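Local coordinates for protein YrbA (PDB 5NFM) that binds divalent metal cations such as copper through two conserved histidines and belongs to the BolA-like family, at residues D29-R41 against M60-P74. Sequence-based numbering, arbitrary orientation.
Sequences DHYAAEVVAEAFR and MGGILHALALQTSAP. With CU (copper (II) ion), chain C; LI (lithium ion), chain B.
His30 and His65 meet at a copper ion, which each ring binds through NE2, the His30 NE2 to copper distance being 2.0 Å. Imidazole suits this place because its nitrogen lone pair is a good ligand for copper(II), and four waters complete the six-coordinate site. The two ring planes stand 84° apart. His30 serves a second metal as well: its backbone O binds lithium, a site completed by Asp23, Leu24 and Asp27. In the second shell, the carboxylate of Asp29 accepts a hydrogen bond from one copper-bound water at OD1 and from another at OD2, while OD2 also lies over a face of the His30 ring.

Beyond the metal, strands 31-36 and 67-72 run parallel, with backbone bonds alternating from Tyr31 N to Ala66 O (2.8 Å) through to Ala37 N to Ser72 O. On one face the small Ala33 leaves room for Leu67 CD1, 3.9 Å from Ala33 CB. On the other, Glu34 extends with CG anti to the backbone N (chi1 -179°); in one of the two conformers modelled for Gln70, the carboxylate stacks on its amide, planes 11° apart. A water joins Glu34 OE2 to Ser72 OG. Were Glu34 shortened to an alanine, that water would probably lose its carboxylate acceptor, and the Gln70 amide the flat group beside it.

At the far end Arg41 NH2 donates to a lone pair of Pro74 O (2.8 Å), and the small methyl Ala73 CB lies over the centre of one guanidinium face, 3.5 Å above its plane. Glu38 fixes that group side-on, its OE2 2.8 Å from Arg41 NE.

Strand 31-36 is the middle of the three-stranded sheet, antiparallel to strand 18-23 on its other edge. Helix 5-13 packs on Tyr31, Val35 and Leu67, while helix 45-56 touches Leu69 and Phe40 and supplies Gln48 to Thr71 OG1.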
ATOM      1  N   ASP A  29       2.725  14.030   2.712  1.00  3.52           N
ATOM      2  CA  ASP A  29       3.599  13.450   3.726  1.00  3.50           C
ATOM      3  C   ASP A  29       3.029  12.130   4.251  1.00  3.07           C
ATOM      4  O   ASP A  29       3.652  11.071   4.104  1.00  4.18           O
ATOM      5  CB  ASP A  29       3.776  14.476   4.859  1.00  4.43           C
ATOM      6  CG  ASP A  29       4.701  14.001   5.957  1.00  5.41           C
ATOM      7  OD1 ASP A  29       5.605  13.189   5.672  1.00  7.89           O
ATOM      8  OD2 ASP A  29       4.522  14.456   7.110  1.00  7.59           O
ATOM      9  N   HIS A  30       1.849  12.185   4.868  1.00  2.36           N
ATOM     10  CA  HIS A  30       1.183  11.005   5.404  1.00  2.09           C
ATOM     11  C   HIS A  30      -0.006  10.645   4.522  1.00  2.21           C
ATOM     12  O   HIS A  30      -0.764  11.526   4.077  1.00  2.72           O
ATOM     13  CB  HIS A  30       0.706  11.251   6.836  1.00  2.62           C
ATOM     14  CG  HIS A  30       1.828  11.440   7.813  1.00  2.68           C
ATOM     15  ND1 HIS A  30       1.597  11.836   9.107  1.00  3.21           N
ATOM     16  CD2 HIS A  30       3.175  11.282   7.702  1.00  2.82           C
ATOM     17  CE1 HIS A  30       2.750  11.923   9.750  1.00  3.47           C
ATOM     18  NE2 HIS A  30       3.729  11.597   8.922  1.00  2.94           N
ATOM     19  N   TYR A  31      -0.167   9.336   4.303  1.00  2.48           N
ATOM     20  CA  TYR A  31      -1.120   8.783   3.360  1.00  2.64           C
ATOM     21  C   TYR A  31      -1.833   7.593   3.986  1.00  2.77           C
ATOM     22  O   TYR A  31      -1.374   7.013   4.980  1.00  2.96           O
ATOM     23  CB  TYR A  31      -0.398   8.288   2.093  1.00  3.50           C
ATOM     24  CG  TYR A  31       0.337   9.359   1.311  1.00  3.34           C
ATOM     25  CD1 TYR A  31       1.595   9.801   1.703  1.00  4.06           C
ATOM     26  CD2 TYR A  31      -0.217   9.923   0.166  1.00  3.69           C
ATOM     27  CE1 TYR A  31       2.285  10.764   0.976  1.00  4.70           C
ATOM     28  CE2 TYR A  31       0.468  10.888  -0.568  1.00  4.28           C
ATOM     29  CZ  TYR A  31       1.719  11.302  -0.156  1.00  4.12           C
ATOM     30  OH  TYR A  31       2.422  12.245  -0.871  1.00  5.69           O
ATOM     31  N   ALA A  32      -2.957   7.221   3.370  1.00  3.49           N
ATOM     32  CA  ALA A  32      -3.611   5.953   3.629  1.00  3.80           C
ATOM     33  C   ALA A  32      -3.761   5.232   2.295  1.00  4.70           C
ATOM     34  O   ALA A  32      -3.983   5.859   1.258  1.00  7.73           O
ATOM     35  CB  ALA A  32      -4.976   6.158   4.287  1.00  6.40           C
ATOM     36  N   ALA A  33      -3.606   3.915   2.324  1.00  4.26           N
ATOM     37  CA  ALA A  33      -3.720   3.085   1.131  1.00  5.00           C
ATOM     38  C   ALA A  33      -4.649   1.913   1.403  1.00  4.33           C
ATOM     39  O   ALA A  33      -4.506   1.228   2.418  1.00  5.18           O
ATOM     40  CB  ALA A  33      -2.357   2.543   0.690  1.00  7.10           C
ATOM     41  N   GLU A  34      -5.583   1.679   0.481  1.00  3.54           N
ATOM     42  CA  GLU A  34      -6.331   0.432   0.427  1.00  3.24           C
ATOM     43  C   GLU A  34      -5.773  -0.394  -0.723  1.00  2.91           C
ATOM     44  O   GLU A  34      -5.619   0.117  -1.837  1.00  4.56           O
ATOM     45  CB  GLU A  34      -7.824   0.660   0.220  1.00  4.74           C
ATOM     46  CG  GLU A  34      -8.576  -0.654   0.199  1.00  9.12           C
ATOM     47  CD  GLU A  34     -10.064  -0.484   0.128  1.00 11.71           C
ATOM     48  OE1 GLU A  34     -10.542   0.658  -0.043  1.00 15.87           O
ATOM     49  OE2 GLU A  34     -10.759  -1.509   0.254  1.00 13.03           O
ATOM     50  N   VAL A  35      -5.438  -1.652  -0.436  1.00  2.53           N
ATOM     51  CA  VAL A  35      -4.871  -2.553  -1.428  1.00  2.54           C
ATOM     52  C   VAL A  35      -5.679  -3.841  -1.405  1.00  2.44           C
ATOM     53  O   VAL A  35      -5.765  -4.507  -0.363  1.00  2.92           O
ATOM     54  CB  VAL A  35      -3.381  -2.844  -1.169  1.00  2.78           C
ATOM     55  CG1 VAL A  35      -2.800  -3.660  -2.309  1.00  4.15           C
ATOM     56  CG2 VAL A  35      -2.599  -1.546  -0.966  1.00  3.61           C
ATOM     57  N   VAL A  36      -6.252  -4.196  -2.551  1.00  2.71           N
ATOM     58  CA  VAL A  36      -7.077  -5.389  -2.701  1.00  2.64           C
ATOM     59  C   VAL A  36      -6.374  -6.298  -3.701  1.00  2.56           C
ATOM     60  O   VAL A  36      -6.113  -5.884  -4.835  1.00  3.59           O
ATOM     61  CB  VAL A  36      -8.490  -5.038  -3.191  1.00  3.44           C
ATOM     62  CG1 VAL A  36      -9.342  -6.295  -3.287  1.00  4.40           C
ATOM     63  CG2 VAL A  36      -9.143  -4.026  -2.266  1.00  5.24           C
ATOM     64  N   ALA A  37      -6.046  -7.523  -3.287  1.00  2.54           N
ATOM     65  CA  ALA A  37      -5.244  -8.399  -4.135  1.00  2.70           C
ATOM     66  C   ALA A  37      -5.583  -9.850  -3.832  1.00  2.48           C
ATOM     67  O   ALA A  37      -5.716 -10.234  -2.665  1.00  2.46           O
ATOM     68  CB  ALA A  37      -3.746  -8.172  -3.897  1.00  4.00           C
ATOM     69  N   GLU A  38      -5.673 -10.668  -4.885  1.00  2.81           N
ATOM     70  CA  GLU A  38      -5.968 -12.083  -4.683  1.00  2.61           C
ATOM     71  C   GLU A  38      -4.911 -12.772  -3.825  1.00  2.69           C
ATOM     72  O   GLU A  38      -5.243 -13.671  -3.035  1.00  2.88           O
ATOM     73  CB  GLU A  38      -6.117 -12.781  -6.036  1.00  3.08           C
ATOM     74  CG  GLU A  38      -6.569 -14.234  -5.913  1.00  2.95           C
ATOM     75  CD  GLU A  38      -7.922 -14.388  -5.233  1.00  2.82           C
ATOM     76  OE1 GLU A  38      -8.808 -13.528  -5.474  1.00  3.57           O
ATOM     77  OE2 GLU A  38      -8.095 -15.363  -4.458  1.00  2.93           O
ATOM     78  N   ALA A  39      -3.644 -12.359  -3.957  1.00  3.25           N
ATOM     79  CA  ALA A  39      -2.570 -12.963  -3.179  1.00  3.92           C
ATOM     80  C   ALA A  39      -2.764 -12.761  -1.681  1.00  3.38           C
ATOM     81  O   ALA A  39      -2.115 -13.447  -0.881  1.00  4.97           O
ATOM     82  CB  ALA A  39      -1.230 -12.371  -3.613  1.00  5.89           C
ATOM     83  N   PHE A  40      -3.642 -11.839  -1.279  1.00  2.39           N
ATOM     84  CA  PHE A  40      -3.923 -11.620   0.131  1.00  2.13           C
ATOM     85  C   PHE A  40      -4.895 -12.640   0.727  1.00  1.97           C
ATOM     86  O   PHE A  40      -4.999 -12.722   1.957  1.00  2.32           O
ATOM     87  CB  PHE A  40      -4.509 -10.221   0.327  1.00  1.89           C
ATOM     88  CG  PHE A  40      -3.537  -9.077   0.079  1.00  2.04           C
ATOM     89  CD1 PHE A  40      -2.162  -9.259  -0.028  1.00  2.77           C
ATOM     90  CD2 PHE A  40      -4.041  -7.788  -0.018  1.00  2.53           C
ATOM     91  CE1 PHE A  40      -1.319  -8.164  -0.232  1.00  3.30           C
ATOM     92  CE2 PHE A  40      -3.202  -6.695  -0.210  1.00  3.11           C
ATOM     93  CZ  PHE A  40      -1.843  -6.886  -0.324  1.00  3.44           C
ATOM     94  N   ARG A  41      -5.634 -13.390  -0.095  1.00  2.18           N
ATOM     95  CA  ARG A  41      -6.656 -14.272   0.459  1.00  1.96           C
ATOM     96  C   ARG A  41      -5.999 -15.366   1.294  1.00  2.02           C
ATOM     97  O   ARG A  41      -5.076 -16.042   0.832  1.00  2.54           O
ATOM     98  CB  ARG A  41      -7.525 -14.872  -0.648  1.00  2.02           C
ATOM     99  CG  ARG A  41      -8.909 -15.275  -0.145  1.00  2.02           C
ATOM    100  CD  ARG A  41      -9.799 -15.857  -1.242  1.00  2.24           C
ATOM    101  NE  ARG A  41      -9.969 -14.957  -2.381  1.00  2.39           N
ATOM    102  CZ  ARG A  41     -10.866 -13.975  -2.454  1.00  2.28           C
ATOM    103  NH1 ARG A  41     -11.719 -13.731  -1.460  1.00  2.49           N
ATOM    104  NH2 ARG A  41     -10.910 -13.225  -3.550  1.00  3.10           N
ATOM    105  N   MET A  60       9.959   4.911   0.899  1.00  4.69           N
ATOM    106  CA  MET A  60       9.128   5.856   1.636  1.00  5.02           C
ATOM    107  C   MET A  60       9.594   5.877   3.091  1.00  4.91           C
ATOM    108  O   MET A  60       9.347   4.933   3.849  1.00  5.35           O
ATOM    109  CB  MET A  60       7.661   5.450   1.522  1.00  5.33           C
ATOM    110  CG  MET A  60       6.707   6.432   2.155  1.00  5.96           C
ATOM    111  SD  MET A  60       5.019   5.860   1.955  1.00  8.41           S
ATOM    112  CE  MET A  60       4.127   7.308   2.525  1.00 10.34           C
ATOM    113  N   GLY A  61      10.264   6.953   3.487  1.00  6.70           N
ATOM    114  CA  GLY A  61      10.711   7.062   4.866  1.00  6.99           C
ATOM    115  C   GLY A  61       9.533   7.076   5.827  1.00  5.61           C
ATOM    116  O   GLY A  61       8.467   7.619   5.532  1.00  7.07           O
ATOM    117  N   GLY A  62       9.726   6.460   6.988  1.00  5.62           N
ATOM    118  CA  GLY A  62       8.698   6.469   8.016  1.00  5.22           C
ATOM    119  C   GLY A  62       7.420   5.755   7.632  1.00  3.66           C
ATOM    120  O   GLY A  62       6.363   6.043   8.201  1.00  3.55           O
ATOM    121  N   ILE A  63       7.503   4.778   6.723  1.00  3.76           N
ATOM    122  CA  ILE A  63       6.324   4.127   6.163  1.00  2.86           C
ATOM    123  C   ILE A  63       5.431   3.519   7.245  1.00  2.54           C
ATOM    124  O   ILE A  63       4.205   3.482   7.084  1.00  2.79           O
ATOM    125  CB  ILE A  63       6.761   3.090   5.101  1.00  2.95           C
ATOM    126  CG1 ILE A  63       5.550   2.543   4.351  1.00  3.00           C
ATOM    127  CG2 ILE A  63       7.584   1.960   5.725  1.00  4.96           C
ATOM    128  CD1 ILE A  63       5.932   1.722   3.120  1.00  3.94           C
ATOM    129  N   LEU A  64       6.013   3.031   8.347  1.00  2.99           N
ATOM    130  CA  LEU A  64       5.195   2.436   9.399  1.00  2.88           C
ATOM    131  C   LEU A  64       4.063   3.370   9.832  1.00  2.57           C
ATOM    132  O   LEU A  64       2.926   2.926  10.027  1.00  3.27           O
ATOM    133  CB  LEU A  64       6.075   2.071  10.594  1.00  4.71           C
ATOM    134  CG  LEU A  64       5.358   1.420  11.777  1.00  6.00           C
ATOM    135  CD1 LEU A  64       4.820   0.055  11.394  1.00  8.64           C
ATOM    136  CD2 LEU A  64       6.293   1.322  12.969  1.00 17.88           C
ATOM    137  N   HIS A  65       4.363   4.664  10.013  1.00  2.44           N
ATOM    138  CA  HIS A  65       3.326   5.631  10.362  1.00  2.45           C
ATOM    139  C   HIS A  65       2.796   6.412   9.165  1.00  2.19           C
ATOM    140  O   HIS A  65       1.664   6.914   9.224  1.00  2.76           O
ATOM    141  CB  HIS A  65       3.811   6.621  11.439  1.00  3.03           C
ATOM    142  CG  HIS A  65       4.684   7.730  10.921  1.00  3.13           C
ATOM    143  ND1 HIS A  65       6.059   7.659  10.898  1.00  4.41           N
ATOM    144  CD2 HIS A  65       4.366   8.953  10.427  1.00  3.36           C
ATOM    145  CE1 HIS A  65       6.548   8.787  10.409  1.00  4.47           C
ATOM    146  NE2 HIS A  65       5.544   9.591  10.113  1.00  3.68           N
ATOM    147  N   ALA A  66       3.585   6.550   8.101  1.00  2.15           N
ATOM    148  CA  ALA A  66       3.238   7.462   7.025  1.00  2.50           C
ATOM    149  C   ALA A  66       2.356   6.831   5.959  1.00  2.32           C
ATOM    150  O   ALA A  66       1.828   7.561   5.115  1.00  2.89           O
ATOM    151  CB  ALA A  66       4.501   8.043   6.382  1.00  3.19           C
ATOM    152  N   LEU A  67       2.185   5.506   5.974  1.00  2.50           N
ATOM    153  CA  LEU A  67       1.293   4.822   5.035  1.00  2.46           C
ATOM    154  C   LEU A  67       0.359   3.917   5.841  1.00  2.53           C
ATOM    155  O   LEU A  67       0.701   2.772   6.156  1.00  3.47           O
ATOM    156  CB  LEU A  67       2.093   4.031   3.996  1.00  3.04           C
ATOM    157  CG  LEU A  67       1.249   3.472   2.846  1.00  3.97           C
ATOM    158  CD1 LEU A  67       0.630   4.587   2.015  1.00  6.88           C
ATOM    159  CD2 LEU A  67       2.093   2.562   1.976  1.00  7.33           C
ATOM    160  N   ALA A  68      -0.819   4.441   6.186  1.00  2.63           N
ATOM    161  CA  ALA A  68      -1.802   3.684   6.957  1.00  2.70           C
ATOM    162  C   ALA A  68      -2.546   2.737   6.018  1.00  3.36           C
ATOM    163  O   ALA A  68      -3.066   3.167   4.987  1.00  6.14           O
ATOM    164  CB  ALA A  68      -2.784   4.643   7.625  1.00  4.66           C
ATOM    165  N   LEU A  69      -2.614   1.456   6.380  1.00  2.95           N
ATOM    166  CA  LEU A  69      -2.987   0.409   5.440  1.00  2.87           C
ATOM    167  C   LEU A  69      -4.336  -0.241   5.737  1.00  2.93           C
ATOM    168  O   LEU A  69      -4.695  -0.498   6.894  1.00  3.67           O
ATOM    169  CB  LEU A  69      -1.928  -0.700   5.425  1.00  3.73           C
ATOM    170  CG  LEU A  69      -0.541  -0.285   4.920  1.00  4.42           C
ATOM    171  CD1 LEU A  69       0.457  -1.420   5.078  1.00  5.67           C
ATOM    172  CD2 LEU A  69      -0.596   0.170   3.468  1.00  7.45           C
ATOM    173  N   GLN A  70      -5.050  -0.545   4.657  0.83  2.72           N
ATOM    174  CA  GLN A  70      -6.226  -1.401   4.674  0.83  2.81           C
ATOM    175  C   GLN A  70      -6.063  -2.383   3.526  0.83  2.49           C
ATOM    176  O   GLN A  70      -5.843  -1.966   2.385  0.83  4.17           O
ATOM    177  CB  GLN A  70      -7.476  -0.538   4.474  0.83  6.90           C
ATOM    178  CG  GLN A  70      -8.784  -1.251   4.264  0.83 18.53           C
ATOM    179  CD  GLN A  70      -9.903  -0.268   3.954  0.83 20.72           C
ATOM    180  OE1 GLN A  70      -9.687   0.945   3.915  0.83 22.08           O
ATOM    181  NE2 GLN A  70     -11.101  -0.787   3.723  0.83 29.79           N
ATOM    182  N   THR A  71      -6.149  -3.677   3.821  1.00  2.21           N
ATOM    183  CA  THR A  71      -5.942  -4.697   2.811  1.00  2.12           C
ATOM    184  C   THR A  71      -7.043  -5.745   2.876  1.00  1.97           C
ATOM    185  O   THR A  71      -7.647  -5.991   3.924  1.00  2.47           O
ATOM    186  CB  THR A  71      -4.564  -5.363   2.986  1.00  2.28           C
ATOM    187  OG1 THR A  71      -4.402  -5.786   4.340  1.00  2.37           O
ATOM    188  CG2 THR A  71      -3.438  -4.396   2.644  1.00  2.93           C
ATOM    189  N   SER A  72      -7.273  -6.394   1.737  1.00  2.15           N
ATOM    190  CA  SER A  72      -8.278  -7.444   1.650  1.00  2.34           C
ATOM    191  C   SER A  72      -8.080  -8.202   0.344  1.00  2.06           C
ATOM    192  O   SER A  72      -7.374  -7.755  -0.565  1.00  2.53           O
ATOM    193  CB  SER A  72      -9.694  -6.860   1.688  1.00  2.97           C
ATOM    194  OG  SER A  72      -9.862  -5.921   0.639  1.00  4.25           O
ATOM    195  N   ALA A  73      -8.737  -9.354   0.261  1.00  2.45           N
ATOM    196  CA  ALA A  73      -8.854 -10.077  -0.990  1.00  2.71           C
ATOM    197  C   ALA A  73     -10.110  -9.623  -1.735  1.00  2.58           C
ATOM    198  O   ALA A  73     -11.072  -9.164  -1.114  1.00  3.42           O
ATOM    199  CB  ALA A  73      -8.935 -11.579  -0.727  1.00  4.40           C
ATOM    200  N   PRO A  74     -10.137  -9.763  -3.065  1.00  2.70           N
ATOM    201  CA  PRO A  74     -11.298  -9.301  -3.838  1.00  3.28           C
ATOM    202  C   PRO A  74     -12.616  -9.917  -3.390  1.00  3.77           C
ATOM    203  O   PRO A  74     -12.723 -11.118  -3.127  1.00  4.47           O
ATOM    204  CB  PRO A  74     -10.953  -9.716  -5.274  1.00  5.46           C
ATOM    205  CG  PRO A  74      -9.459  -9.701  -5.307  1.00  4.59           C
ATOM    206  CD  PRO A  74      -9.034 -10.186  -3.948  1.00  3.48           C
TER
HETATM  207 CU    CU C 102       5.647  11.515   9.499  1.00  4.14          CU
HETATM  208 LI    LI B 101      -0.991  13.413   3.744  1.00  2.93          LI
HETATM  209  O   HOH W   1       6.590  11.369   7.282  1.00  8.07           O
HETATM  210  O   HOH W   2       5.830  13.487   9.095  1.00  8.45           O
HETATM  211  O   HOH W   3      -0.562   7.896   7.699  1.00  4.79           O
HETATM  212  O   HOH W   4      -9.550  -3.566   1.724  1.00  9.69           O
HETATM  213  O   HOH W   5       5.238  12.435  11.713  1.00 10.11           O
HETATM  214  O   HOH W   6       7.626  11.723   9.868  1.00 10.31           O